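Local coordinates for protein neuraminidase (Bacteroides thetaiotaomicron, PDB 5MUL) that is a beta-propeller glycoside hydrolase, probably a rhamnosidase, that binds beta-D-glucuronic acid, at residues Asn223-Tyr228 with Ala258-Gln263; Leu267-Ser272 with Val331-Ile336. One frame throughout, in Å; residues are numbered along the deposited sequence.

Interaction 1: Asn223-Tyr228 with Ala258-Gln263; sequences NHDLCY and ACRIPQ
Asp225 of strand 223-231 reaches across with one carboxylate oxygen to the segment 258-263, which leaves the edge strand, while the other binds His224 and a water. OD1 takes the backbone N-H of Ile261 at 2.9 Å from N to OD1, on the anti side of the carboxylate and 22° out of its plane. In return Asp225 N donates to Ile261 O, so backbone and side chain together clasp one residue. With chi1 at -59°, CG stands beside the backbone N, and this brings OD1 to the Ile261 N-H. The second oxygen, OD2, accepts from His224 ND1 at 2.7 Å. The bond is nearly straight and lies in the imidazole plane, but it meets OD2 from above the carboxylate. The other ring nitrogen, His224 NE2, is bonded to Glu216. Water 1 donates to Asp225 OD2 and accepts from Arg260 NH1, which in the conformer described is 4.5 Å from OD2, too far for a salt bridge. Gln263 runs alongside His224, pointing the same way, with its CG 3.9 Å from CD2 of the ring. The ring and amide planes are 26° apart.

Further along, Leu226 N donates to Cys259 O at 3.0 Å. Leu226 O accepts from Cys259 N and, weakly, from Ala258 N. Two residues thus face one, a classic beta bulge between the last two strands, 223-231 and 256-259, of a four-stranded antiparallel propeller blade. On the Leu226 side of the sheet, Leu226 CB packs 4.2 Å from Ile261 CD1. An alanine in place of Asp225 would probably leave the Ile261 N-H and His224 ND1 without their acceptor and the imidazole freer to turn. The chemistry implies a carboxylate that, with Asp225 N, holds the loop at Ile261 beyond the last strand pair while fixing the histidine; its negative charge may be eased by the water-linked arginine.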
ATOM      1  N   ASN A 223     -18.076   3.421  -6.907  1.00 15.86           N
ATOM      2  CA  ASN A 223     -17.053   2.359  -6.930  1.00 14.70           C
ATOM      3  C   ASN A 223     -17.693   1.025  -7.232  1.00 14.02           C
ATOM      4  O   ASN A 223     -18.772   0.682  -6.702  1.00 15.50           O
ATOM      5  CB  ASN A 223     -16.374   2.192  -5.570  1.00 14.07           C
ATOM      6  CG  ASN A 223     -15.404   3.282  -5.233  1.00 15.30           C
ATOM      7  OD1 ASN A 223     -14.922   4.032  -6.106  1.00 16.15           O
ATOM      8  ND2 ASN A 223     -15.040   3.342  -3.941  1.00 14.61           N
ATOM      9  N   HIS A 224     -17.017   0.214  -8.036  1.00 14.33           N
ATOM     10  CA  HIS A 224     -17.498  -1.120  -8.327  1.00 14.20           C
ATOM     11  C   HIS A 224     -16.375  -2.044  -8.781  1.00 13.90           C
ATOM     12  O   HIS A 224     -15.434  -1.581  -9.446  1.00 14.58           O
ATOM     13  CB  HIS A 224     -18.630  -1.118  -9.388  1.00 15.03           C
ATOM     14  CG  HIS A 224     -18.244  -0.540 -10.724  1.00 15.14           C
ATOM     15  ND1 HIS A 224     -17.834  -1.321 -11.794  1.00 16.84           N
ATOM     16  CD2 HIS A 224     -18.248   0.736 -11.166  1.00 15.97           C
ATOM     17  CE1 HIS A 224     -17.619  -0.537 -12.834  1.00 16.34           C
ATOM     18  NE2 HIS A 224     -17.838   0.715 -12.477  1.00 17.29           N
ATOM     19  N   ASP A 225     -16.509  -3.305  -8.394  1.00 14.27           N
ATOM     20  CA  ASP A 225     -15.676  -4.419  -8.847  1.00 14.15           C
ATOM     21  C   ASP A 225     -14.249  -4.416  -8.326  1.00 14.45           C
ATOM     22  O   ASP A 225     -13.755  -3.404  -7.850  1.00 14.69           O
ATOM     23  CB  ASP A 225     -15.677  -4.520 -10.367  1.00 15.28           C
ATOM     24  CG  ASP A 225     -17.090  -4.728 -10.947  1.00 16.49           C
ATOM     25  OD1 ASP A 225     -17.827  -5.548 -10.387  1.00 18.82           O
ATOM     26  OD2 ASP A 225     -17.429  -4.025 -11.902  1.00 19.45           O
ATOM     27  N   LEU A 226     -13.631  -5.585  -8.407  1.00 13.91           N
ATOM     28  CA  LEU A 226     -12.240  -5.741  -8.065  0.50 13.37           C
ATOM     29  C   LEU A 226     -11.578  -6.537  -9.198  1.00 13.63           C
ATOM     30  O   LEU A 226     -12.008  -7.662  -9.485  1.00 13.39           O
ATOM     31  CB  LEU A 226     -12.169  -6.423  -6.714  0.50 13.95           C
ATOM     32  CG  LEU A 226     -10.799  -6.656  -6.113  0.50 13.32           C
ATOM     33  CD1 LEU A 226     -10.039  -5.354  -5.887  0.50 13.52           C
ATOM     34  CD2 LEU A 226     -10.905  -7.454  -4.817  0.50 13.59           C
ATOM     35  N   CYS A 227     -10.570  -5.947  -9.825  1.00 11.90           N
ATOM     36  CA  CYS A 227      -9.888  -6.497 -10.962  1.00 12.46           C
ATOM     37  C   CYS A 227      -8.422  -6.781 -10.662  1.00 12.18           C
ATOM     38  O   CYS A 227      -7.890  -6.228  -9.688  1.00 12.53           O
ATOM     39  CB  CYS A 227      -9.998  -5.517 -12.122  1.00 12.33           C
ATOM     40  SG  CYS A 227     -11.700  -5.234 -12.700  1.00 14.74           S
ATOM     41  N   TYR A 228      -7.799  -7.619 -11.484  1.00 11.42           N
ATOM     42  CA  TYR A 228      -6.457  -8.116 -11.197  1.00 11.48           C
ATOM     43  C   TYR A 228      -5.630  -8.262 -12.448  1.00 11.41           C
ATOM     44  O   TYR A 228      -6.162  -8.631 -13.507  1.00 11.66           O
ATOM     45  CB  TYR A 228      -6.573  -9.446 -10.491  1.00 11.75           C
ATOM     46  CG  TYR A 228      -5.251 -10.105 -10.181  1.00 11.92           C
ATOM     47  CD1 TYR A 228      -4.480  -9.707  -9.085  1.00 11.55           C
ATOM     48  CD2 TYR A 228      -4.766 -11.132 -10.963  1.00 12.43           C
ATOM     49  CE1 TYR A 228      -3.275 -10.319  -8.797  1.00 11.72           C
ATOM     50  CE2 TYR A 228      -3.559 -11.737 -10.688  1.00 12.13           C
ATOM     51  CZ  TYR A 228      -2.806 -11.362  -9.591  1.00 11.52           C
ATOM     52  OH  TYR A 228      -1.608 -11.984  -9.340  1.00 11.83           O
ATOM     53  N   ALA A 258     -11.651 -10.269 -10.279  1.00 15.80           N
ATOM     54  CA  ALA A 258     -11.459 -11.093  -9.079  1.00 16.62           C
ATOM     55  C   ALA A 258     -12.769 -11.228  -8.342  1.00 17.72           C
ATOM     56  O   ALA A 258     -13.082 -12.295  -7.783  1.00 21.16           O
ATOM     57  CB  ALA A 258     -10.399 -10.470  -8.187  1.00 16.30           C
ATOM     58  N   CYS A 259     -13.546 -10.146  -8.318  1.00 17.86           N
ATOM     59  CA  CYS A 259     -14.865 -10.164  -7.711  0.50 18.92           C
ATOM     60  C   CYS A 259     -15.761  -9.138  -8.404  1.00 20.24           C
ATOM     61  O   CYS A 259     -15.329  -8.017  -8.659  1.00 19.60           O
ATOM     62  CB  CYS A 259     -14.713  -9.853  -6.217  0.50 19.75           C
ATOM     63  SG  CYS A 259     -16.047 -10.382  -5.120  0.50 20.60           S
ATOM     64  N   ARG A 260     -17.005  -9.522  -8.702  1.00 21.09           N
ATOM     65  CA  ARG A 260     -18.011  -8.586  -9.187  0.50 21.16           C
ATOM     66  C   ARG A 260     -18.726  -8.003  -7.982  1.00 21.61           C
ATOM     67  O   ARG A 260     -19.305  -8.743  -7.199  1.00 22.26           O
ATOM     68  CB  ARG A 260     -19.018  -9.293 -10.100  0.50 22.20           C
ATOM     69  CG  ARG A 260     -18.396  -9.882 -11.362  0.50 22.14           C
ATOM     70  CD  ARG A 260     -18.017  -8.809 -12.371  0.50 22.26           C
ATOM     71  NE  ARG A 260     -17.601  -9.364 -13.662  0.50 22.98           N
ATOM     72  CZ  ARG A 260     -17.592  -8.684 -14.807  0.50 21.72           C
ATOM     73  NH1 ARG A 260     -17.980  -7.424 -14.846  0.50 22.98           N
ATOM     74  NH2 ARG A 260     -17.195  -9.268 -15.923  0.50 23.33           N
ATOM     75  N   ILE A 261     -18.649  -6.680  -7.813  1.00 18.53           N
ATOM     76  CA  ILE A 261     -19.218  -5.985  -6.677  1.00 18.85           C
ATOM     77  C   ILE A 261     -19.900  -4.744  -7.234  1.00 19.12           C
ATOM     78  O   ILE A 261     -19.250  -3.839  -7.759  1.00 19.23           O
ATOM     79  CB  ILE A 261     -18.136  -5.573  -5.637  1.00 18.44           C
ATOM     80  CG1 ILE A 261     -17.303  -6.781  -5.194  1.00 19.03           C
ATOM     81  CG2 ILE A 261     -18.772  -4.854  -4.446  1.00 18.18           C
ATOM     82  CD1 ILE A 261     -15.883  -6.438  -4.776  1.00 19.32           C
ATOM     83  N   PRO A 262     -21.237  -4.679  -7.131  1.00 20.23           N
ATOM     84  CA  PRO A 262     -21.890  -3.574  -7.828  1.00 19.90           C
ATOM     85  C   PRO A 262     -21.697  -2.243  -7.144  1.00 19.07           C
ATOM     86  O   PRO A 262     -21.242  -2.181  -5.983  1.00 18.58           O
ATOM     87  CB  PRO A 262     -23.371  -3.983  -7.814  1.00 22.55           C
ATOM     88  CG  PRO A 262     -23.522  -4.866  -6.645  1.00 21.88           C
ATOM     89  CD  PRO A 262     -22.205  -5.583  -6.478  1.00 22.47           C
ATOM     90  N   GLN A 263     -22.052  -1.172  -7.837  1.00 18.17           N
ATOM     91  CA  GLN A 263     -22.136   0.130  -7.217  1.00 18.24           C
ATOM     92  C   GLN A 263     -23.103   0.106  -6.024  1.00 18.60           C
ATOM     93  O   GLN A 263     -23.943  -0.804  -5.915  1.00 20.53           O
ATOM     94  CB  GLN A 263     -22.591   1.183  -8.243  1.00 19.09           C
ATOM     95  CG  GLN A 263     -21.615   1.374  -9.397  1.00 19.68           C
ATOM     96  CD  GLN A 263     -22.102   2.394 -10.406  1.00 21.28           C
ATOM     97  OE1 GLN A 263     -22.516   3.493 -10.032  1.00 23.54           O
ATOM     98  NE2 GLN A 263     -22.027   2.044 -11.675  1.00 24.20           N
TER
HETATM   99  O   HOH W   1     -18.932  -5.259 -13.683  1.00 43.49           O

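Interaction 2: Leu267-Ser272 with Val331-Ile336; sequences LINQTS and VARPRI
The Arg333 guanidinium has Ile268 over one face and the carbonyl oxygens of Asn269 and Gln270 at its edge. Ile268 CG1 sits 3.7 Å above the plane, offset toward the rim, and its CD1 lies 3.6 Å from Arg333 NH1. At the edge, NE and NH1 grip Asn269 O side-on, at 3.0 Å from NE and 2.9 Å from NH1. NE also makes a weak bond to Gln270 O. The Arg333 chain is extended from CG to NE, which carries the guanidinium to the loop backbone. The Asn269 amide stands almost perpendicular to the guanidinium, planes 87° apart, and its OD1 is held by Arg215.

Farther along, Ser272 OG donates to Pro334 O at 2.9 Å. Its chi1 of 70° sets OG between the backbone N and carbonyl carbon, turned to that acceptor. Water 2 joins the same OG to Ile336 N. Arg335 lays its CD near Ser272, while its NE bonds to His386.

The contact joins the lead-ins to strands 272-275 and 335-339, the first strands of two four-stranded antiparallel sheets. This is typical of neighbouring blades of a beta-propeller, here linked by arginine and serine bonds to backbone carbonyls.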
ATOM      1  N   LEU A 267     -18.238  -0.285  -1.203  1.00 15.18           N
ATOM      2  CA  LEU A 267     -16.908  -0.720  -1.601  1.00 15.11           C
ATOM      3  C   LEU A 267     -15.985   0.484  -1.550  1.00 15.87           C
ATOM      4  O   LEU A 267     -16.262   1.539  -2.129  1.00 15.65           O
ATOM      5  CB  LEU A 267     -16.924  -1.254  -3.020  1.00 14.94           C
ATOM      6  CG  LEU A 267     -15.596  -1.766  -3.603  1.00 14.37           C
ATOM      7  CD1 LEU A 267     -15.040  -2.957  -2.834  1.00 15.18           C
ATOM      8  CD2 LEU A 267     -15.755  -2.124  -5.087  1.00 14.23           C
ATOM      9  N   ILE A 268     -14.887   0.341  -0.820  1.00 15.32           N
ATOM     10  CA  ILE A 268     -13.907   1.389  -0.704  1.00 15.40           C
ATOM     11  C   ILE A 268     -12.865   1.284  -1.801  1.00 15.92           C
ATOM     12  O   ILE A 268     -12.661   0.217  -2.374  1.00 18.28           O
ATOM     13  CB  ILE A 268     -13.271   1.370   0.713  1.00 15.59           C
ATOM     14  CG1 ILE A 268     -12.471   2.651   1.002  1.00 16.31           C
ATOM     15  CG2 ILE A 268     -12.474   0.079   0.950  1.00 16.01           C
ATOM     16  CD1 ILE A 268     -13.265   3.937   0.976  1.00 17.69           C
ATOM     17  N   ASN A 269     -12.282   2.418  -2.130  1.00 16.50           N
ATOM     18  CA  ASN A 269     -11.178   2.488  -3.111  1.00 17.54           C
ATOM     19  C   ASN A 269      -9.822   2.721  -2.421  1.00 18.44           C
ATOM     20  O   ASN A 269      -9.787   3.366  -1.394  1.00 20.37           O
ATOM     21  CB  ASN A 269     -11.420   3.595  -4.146  1.00 19.30           C
ATOM     22  CG  ASN A 269     -11.782   4.916  -3.536  1.00 19.52           C
ATOM     23  OD1 ASN A 269     -12.893   5.102  -3.057  1.00 21.36           O
ATOM     24  ND2 ASN A 269     -10.863   5.864  -3.584  1.00 23.49           N
ATOM     25  N   GLN A 270      -8.746   2.200  -3.020  0.50 18.21           N
ATOM     26  CA  GLN A 270      -7.354   2.402  -2.584  0.50 18.43           C
ATOM     27  C   GLN A 270      -7.093   1.689  -1.280  0.50 17.78           C
ATOM     28  O   GLN A 270      -7.050   2.306  -0.217  0.50 20.28           O
ATOM     29  CB  GLN A 270      -6.980   3.881  -2.446  0.50 20.02           C
ATOM     30  CG  GLN A 270      -7.287   4.719  -3.665  0.50 21.56           C
ATOM     31  CD  GLN A 270      -7.093   6.195  -3.411  0.50 21.14           C
ATOM     32  OE1 GLN A 270      -5.969   6.706  -3.401  0.50 24.82           O
ATOM     33  NE2 GLN A 270      -8.193   6.892  -3.212  0.50 22.00           N
ATOM     34  N   THR A 271      -6.932   0.379  -1.364  1.00 16.34           N
ATOM     35  CA  THR A 271      -6.641  -0.442  -0.182  1.00 16.20           C
ATOM     36  C   THR A 271      -5.255  -1.044  -0.374  1.00 16.07           C
ATOM     37  O   THR A 271      -4.305  -0.292  -0.643  1.00 17.21           O
ATOM     38  CB  THR A 271      -7.764  -1.462   0.104  1.00 15.53           C
ATOM     39  OG1 THR A 271      -7.870  -2.404  -0.964  1.00 15.97           O
ATOM     40  CG2 THR A 271      -9.096  -0.747   0.317  1.00 15.80           C
ATOM     41  N   SER A 272      -5.107  -2.336  -0.175  1.00 15.58           N
ATOM     42  CA  SER A 272      -3.799  -2.978  -0.327  1.00 15.85           C
ATOM     43  C   SER A 272      -3.950  -4.422  -0.688  1.00 15.49           C
ATOM     44  O   SER A 272      -5.051  -5.008  -0.609  1.00 15.82           O
ATOM     45  CB  SER A 272      -3.004  -2.827   0.972  1.00 16.82           C
ATOM     46  OG  SER A 272      -3.590  -3.634   1.989  1.00 18.51           O
ATOM     47  N   VAL A 331     -14.433   2.706   9.939  1.00 19.24           N
ATOM     48  CA  VAL A 331     -13.445   1.642   9.787  1.00 17.60           C
ATOM     49  C   VAL A 331     -12.322   2.101   8.873  1.00 17.77           C
ATOM     50  O   VAL A 331     -12.511   3.000   8.047  1.00 18.90           O
ATOM     51  CB  VAL A 331     -14.052   0.346   9.254  1.00 18.32           C
ATOM     52  CG1 VAL A 331     -15.263  -0.034  10.075  1.00 18.92           C
ATOM     53  CG2 VAL A 331     -14.434   0.434   7.782  1.00 18.35           C
ATOM     54  N   ALA A 332     -11.148   1.481   9.043  1.00 16.43           N
ATOM     55  CA  ALA A 332      -9.958   1.830   8.246  1.00 15.80           C
ATOM     56  C   ALA A 332      -9.819   0.906   7.041  1.00 14.51           C
ATOM     57  O   ALA A 332     -10.282  -0.227   7.046  1.00 15.76           O
ATOM     58  CB  ALA A 332      -8.697   1.705   9.102  1.00 15.56           C
ATOM     59  N   ARG A 333      -9.088   1.396   6.054  1.00 14.32           N
ATOM     60  CA  ARG A 333      -8.662   0.537   4.963  1.00 15.97           C
ATOM     61  C   ARG A 333      -7.646  -0.472   5.547  1.00 14.79           C
ATOM     62  O   ARG A 333      -6.764  -0.067   6.317  1.00 15.70           O
ATOM     63  CB  ARG A 333      -7.992   1.372   3.882  1.00 17.22           C
ATOM     64  CG  ARG A 333      -8.958   2.296   3.109  1.00 19.13           C
ATOM     65  CD  ARG A 333      -8.190   3.484   2.494  1.00 22.21           C
ATOM     66  NE  ARG A 333      -8.849   4.115   1.341  1.00 24.84           N
ATOM     67  CZ  ARG A 333      -9.617   5.208   1.388  1.00 27.15           C
ATOM     68  NH1 ARG A 333     -10.185   5.661   0.269  1.00 27.34           N
ATOM     69  NH2 ARG A 333      -9.861   5.850   2.539  1.00 28.83           N
ATOM     70  N   PRO A 334      -7.781  -1.747   5.238  1.00 13.62           N
ATOM     71  CA  PRO A 334      -6.985  -2.785   5.878  1.00 14.26           C
ATOM     72  C   PRO A 334      -5.635  -3.023   5.241  1.00 14.22           C
ATOM     73  O   PRO A 334      -5.414  -2.661   4.059  1.00 15.15           O
ATOM     74  CB  PRO A 334      -7.847  -4.004   5.736  1.00 14.78           C
ATOM     75  CG  PRO A 334      -8.554  -3.795   4.412  1.00 14.64           C
ATOM     76  CD  PRO A 334      -8.826  -2.326   4.384  1.00 14.32           C
ATOM     77  N   ARG A 335      -4.747  -3.651   6.022  1.00 13.05           N
ATOM     78  CA  ARG A 335      -3.439  -4.128   5.548  1.00 13.39           C
ATOM     79  C   ARG A 335      -3.325  -5.616   5.849  1.00 12.71           C
ATOM     80  O   ARG A 335      -3.908  -6.090   6.833  1.00 14.49           O
ATOM     81  CB  ARG A 335      -2.243  -3.389   6.211  1.00 15.99           C
ATOM     82  CG  ARG A 335      -2.115  -1.917   5.898  1.00 18.31           C
ATOM     83  CD  ARG A 335      -1.565  -1.735   4.506  1.00 20.75           C
ATOM     84  NE  ARG A 335      -0.116  -1.795   4.513  1.00 23.68           N
ATOM     85  CZ  ARG A 335       0.660  -1.093   3.690  1.00 25.20           C
ATOM     86  NH1 ARG A 335       0.131  -0.298   2.762  1.00 28.59           N
ATOM     87  NH2 ARG A 335       1.983  -1.179   3.803  1.00 23.62           N
ATOM     88  N   ILE A 336      -2.569  -6.342   5.053  1.00 12.91           N
ATOM     89  CA  ILE A 336      -2.391  -7.793   5.265  1.00 13.19           C
ATOM     90  C   ILE A 336      -0.962  -8.204   5.065  1.00 13.18           C
ATOM     91  O   ILE A 336      -0.250  -7.668   4.210  1.00 13.27           O
ATOM     92  CB  ILE A 336      -3.271  -8.667   4.350  1.00 14.36           C
ATOM     93  CG1 ILE A 336      -3.249  -8.168   2.902  1.00 14.81           C
ATOM     94  CG2 ILE A 336      -4.691  -8.783   4.904  1.00 15.00           C
ATOM     95  CD1 ILE A 336      -3.784  -9.194   1.928  1.00 16.28           C
TER
HETATM   96  O   HOH W   2      -1.220  -4.808   3.036  1.00 19.28           O

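In the fold
Interaction 1 lies farther out, its centre about 18 Å from the centre of the chain, that of interaction 2 about 9 Å. Both are partly buried. Interaction 1 works within one blade, at the edge strand 256-259. Interaction 2 connects two later blades. Strand pairing and a shared carboxylate serve the first; arginine and serine donors to backbone carbonyls serve the second, with no strand pairing. The two meet at Asn223, whose ND2 probably bonds to Leu267 O and Asn269 OD1, while Leu267 CD2 packs on Asp225 N. Interaction 1 lies away from the sugar site; the Arg335 side chain of interaction 2 is about 13 Å from bound glucuronic acid.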